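Side-chain contact in probable glutamine-binding lipoprotein GlnH (GLNBP) (Mycobacterium tuberculosis, PDB 6H20), which probably serves as an extracellular amino-acid sensor, an aspartate-specific solute-binding protein that also holds asparagine and acts through protein kinase G on glutamate metabolism: residues A[101-104]-A[105-108]. Residues are numbered along the deposited sequence; the frame is centred on the assembly and turned at random.
With ASN (asparagine), chain B.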
ATOM      1  N   LEU A 101       1.881 -11.530   4.139  1.00 22.67           N
ATOM      2  CA  LEU A 101       2.838 -11.353   3.057  1.00 25.42           C
ATOM      3  C   LEU A 101       3.615 -10.070   3.303  1.00 23.20           C
ATOM      4  O   LEU A 101       3.035  -9.071   3.734  1.00 25.94           O
ATOM      5  CB  LEU A 101       2.093 -11.154   1.717  1.00 31.55           C
ATOM      6  CG  LEU A 101       1.194 -12.233   1.124  1.00 33.71           C
ATOM      7  CD1 LEU A 101       0.472 -11.680  -0.078  1.00 29.53           C
ATOM      8  CD2 LEU A 101       2.010 -13.455   0.742  1.00 35.11           C
ATOM      9  N   SER A 102       4.916 -10.087   3.007  1.00 21.74           N
ATOM     10  CA  SER A 102       5.664  -8.836   3.013  1.00 23.93           C
ATOM     11  C   SER A 102       5.457  -8.081   1.697  1.00 21.46           C
ATOM     12  O   SER A 102       4.887  -8.600   0.727  1.00 21.78           O
ATOM     13  CB  SER A 102       7.151  -9.094   3.210  1.00 22.35           C
ATOM     14  OG  SER A 102       7.694  -9.734   2.069  1.00 24.77           O
ATOM     15  N   ALA A 103       5.921  -6.826   1.678  1.00 21.39           N
ATOM     16  CA  ALA A 103       5.835  -6.007   0.472  1.00 18.28           C
ATOM     17  C   ALA A 103       6.501  -6.694  -0.707  1.00 22.76           C
ATOM     18  O   ALA A 103       6.003  -6.645  -1.842  1.00 24.94           O
ATOM     19  CB  ALA A 103       6.485  -4.640   0.725  1.00 20.57           C
ATOM     20  N   ALA A 104       7.623  -7.365  -0.455  1.00 20.29           N
ATOM     21  CA  ALA A 104       8.372  -8.023  -1.511  1.00 22.24           C
ATOM     22  C   ALA A 104       7.690  -9.284  -2.020  1.00 26.34           C
ATOM     23  O   ALA A 104       8.152  -9.841  -3.020  1.00 31.73           O
ATOM     24  CB  ALA A 104       9.774  -8.364  -0.992  1.00 24.88           C
ATOM     25  N   GLU A 105       6.627  -9.754  -1.363  1.00 24.20           N
ATOM     26  CA  GLU A 105       5.932 -10.980  -1.752  1.00 23.88           C
ATOM     27  C   GLU A 105       4.559 -10.747  -2.371  1.00 24.23           C
ATOM     28  O   GLU A 105       3.876 -11.721  -2.702  1.00 26.10           O
ATOM     29  CB  GLU A 105       5.767 -11.905  -0.539  1.00 27.57           C
ATOM     30  CG  GLU A 105       7.078 -12.409   0.054  1.00 27.94           C
ATOM     31  CD  GLU A 105       6.935 -13.015   1.449  1.00 30.64           C
ATOM     32  OE1 GLU A 105       6.005 -12.659   2.201  1.00 30.74           O
ATOM     33  OE2 GLU A 105       7.788 -13.855   1.811  1.00 36.49           O
ATOM     34  N   ARG A 106       4.121  -9.493  -2.511  1.00 20.54           N
ATOM     35  CA  ARG A 106       2.772  -9.244  -3.019  1.00 21.22           C
ATOM     36  C   ARG A 106       2.595  -9.758  -4.444  1.00 23.43           C
ATOM     37  O   ARG A 106       1.573 -10.373  -4.759  1.00 24.89           O
ATOM     38  CB  ARG A 106       2.465  -7.747  -2.969  1.00 19.05           C
ATOM     39  CG  ARG A 106       2.360  -7.207  -1.561  1.00 17.09           C
ATOM     40  CD  ARG A 106       2.205  -5.667  -1.568  1.00 18.35           C
ATOM     41  NE  ARG A 106       3.448  -5.023  -1.995  1.00 17.69           N
ATOM     42  CZ  ARG A 106       3.665  -3.706  -1.920  1.00 18.24           C
ATOM     43  NH1 ARG A 106       2.713  -2.902  -1.452  1.00 18.95           N
ATOM     44  NH2 ARG A 106       4.829  -3.195  -2.311  1.00 18.90           N
ATOM     45  N   VAL A 107       3.572  -9.511  -5.321  1.00 22.19           N
ATOM     46  CA  VAL A 107       3.430  -9.946  -6.710  1.00 23.09           C
ATOM     47  C   VAL A 107       3.473 -11.467  -6.804  1.00 23.83           C
ATOM     48  O   VAL A 107       2.659 -12.083  -7.508  1.00 24.35           O
ATOM     49  CB  VAL A 107       4.488  -9.277  -7.608  1.00 25.98           C
ATOM     50  CG1 VAL A 107       4.615 -10.021  -8.942  1.00 27.32           C
ATOM     51  CG2 VAL A 107       4.130  -7.819  -7.837  1.00 25.17           C
ATOM     52  N   THR A 108       4.409 -12.098  -6.088  1.00 26.02           N
ATOM     53  CA  THR A 108       4.554 -13.548  -6.188  1.00 26.55           C
ATOM     54  C   THR A 108       3.307 -14.273  -5.701  1.00 25.26           C
ATOM     55  O   THR A 108       2.875 -15.250  -6.317  1.00 26.61           O
ATOM     56  CB  THR A 108       5.786 -14.013  -5.410  1.00 29.78           C
ATOM     57  OG1 THR A 108       6.956 -13.444  -6.003  1.00 40.71           O
ATOM     58  CG2 THR A 108       5.899 -15.525  -5.467  1.00 35.95           C
TER
HETATM   59  N   ASN B 401       2.982   1.849  -1.764  1.00 15.01           N
HETATM   60  CA  ASN B 401       4.396   1.485  -1.843  1.00 14.26           C
HETATM   61  C   ASN B 401       4.553   0.262  -2.727  1.00 15.65           C
HETATM   62  O   ASN B 401       5.631  -0.361  -2.753  1.00 14.72           O
HETATM   63  CB  ASN B 401       4.970   1.225  -0.449  1.00 15.45           C
HETATM   64  CG  ASN B 401       4.396  -0.011   0.198  1.00 16.10           C
HETATM   65  OD1 ASN B 401       3.360  -0.533  -0.203  1.00 17.19           O
HETATM   66  ND2 ASN B 401       5.095  -0.510   1.192  1.00 15.55           N
HETATM   67  OXT ASN B 401       3.578  -0.101  -3.421  1.00 15.29           O
HETATM   68  O   HOH W   1       6.699 -10.485  -5.170  1.00 44.20           O
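Ser-102 and Glu-105 grip each other in both directions at the entry to a helix. The carboxylate reaches back so that Glu-105 OE1 accepts from Ser-102 N at 2.9 Å along an almost straight bond (171°), received on the anti side and from out of the carboxylate plane. In return Glu-105 N donates to Ser-102 O at 3.0 Å, from above the carbonyl plane. Together the two bonds close the 102-105 turn just ahead of helix 106-111. Glu-105 CG stands beside its own backbone N (chi1 -64°) and the chain beyond is extended, which carries the acid up to Ser-102 and lays Glu-105 CG 3.4 Å from Ser-102 OG.

Ala-103 steadies the ligand-binding arginine. Ala-103 O accepts from Arg-106 NE at 3.0 Å, on a lone pair in the carbonyl plane but tilted from the guanidinium plane, and weakly from Arg-106 N. A bend at chi3 (-70°) folds the arginine along this carbonyl, and Ala-103 CB covers one face of the guanidinium near its rim. Arg-106 NH1 bonds to ASN OD1 at 2.8 Å and also to Lys-120 O. Arg-106 NH2 bonds to ASN O at 3.0 Å, so one guanidinium reaches both the side-chain amide oxygen and the alpha-carboxylate of the bound asparagine. Arg-128, another pocket residue, lies close by.

A water bridges Ala-104 O and Thr-108 N.

Within this family 3 solute-binding fold of the periplasmic-binding-protein type, the turn joins strand 96-100 to helix 106-111, and Leu-101 and Arg-106 pack on Val-118 of strand 117-118.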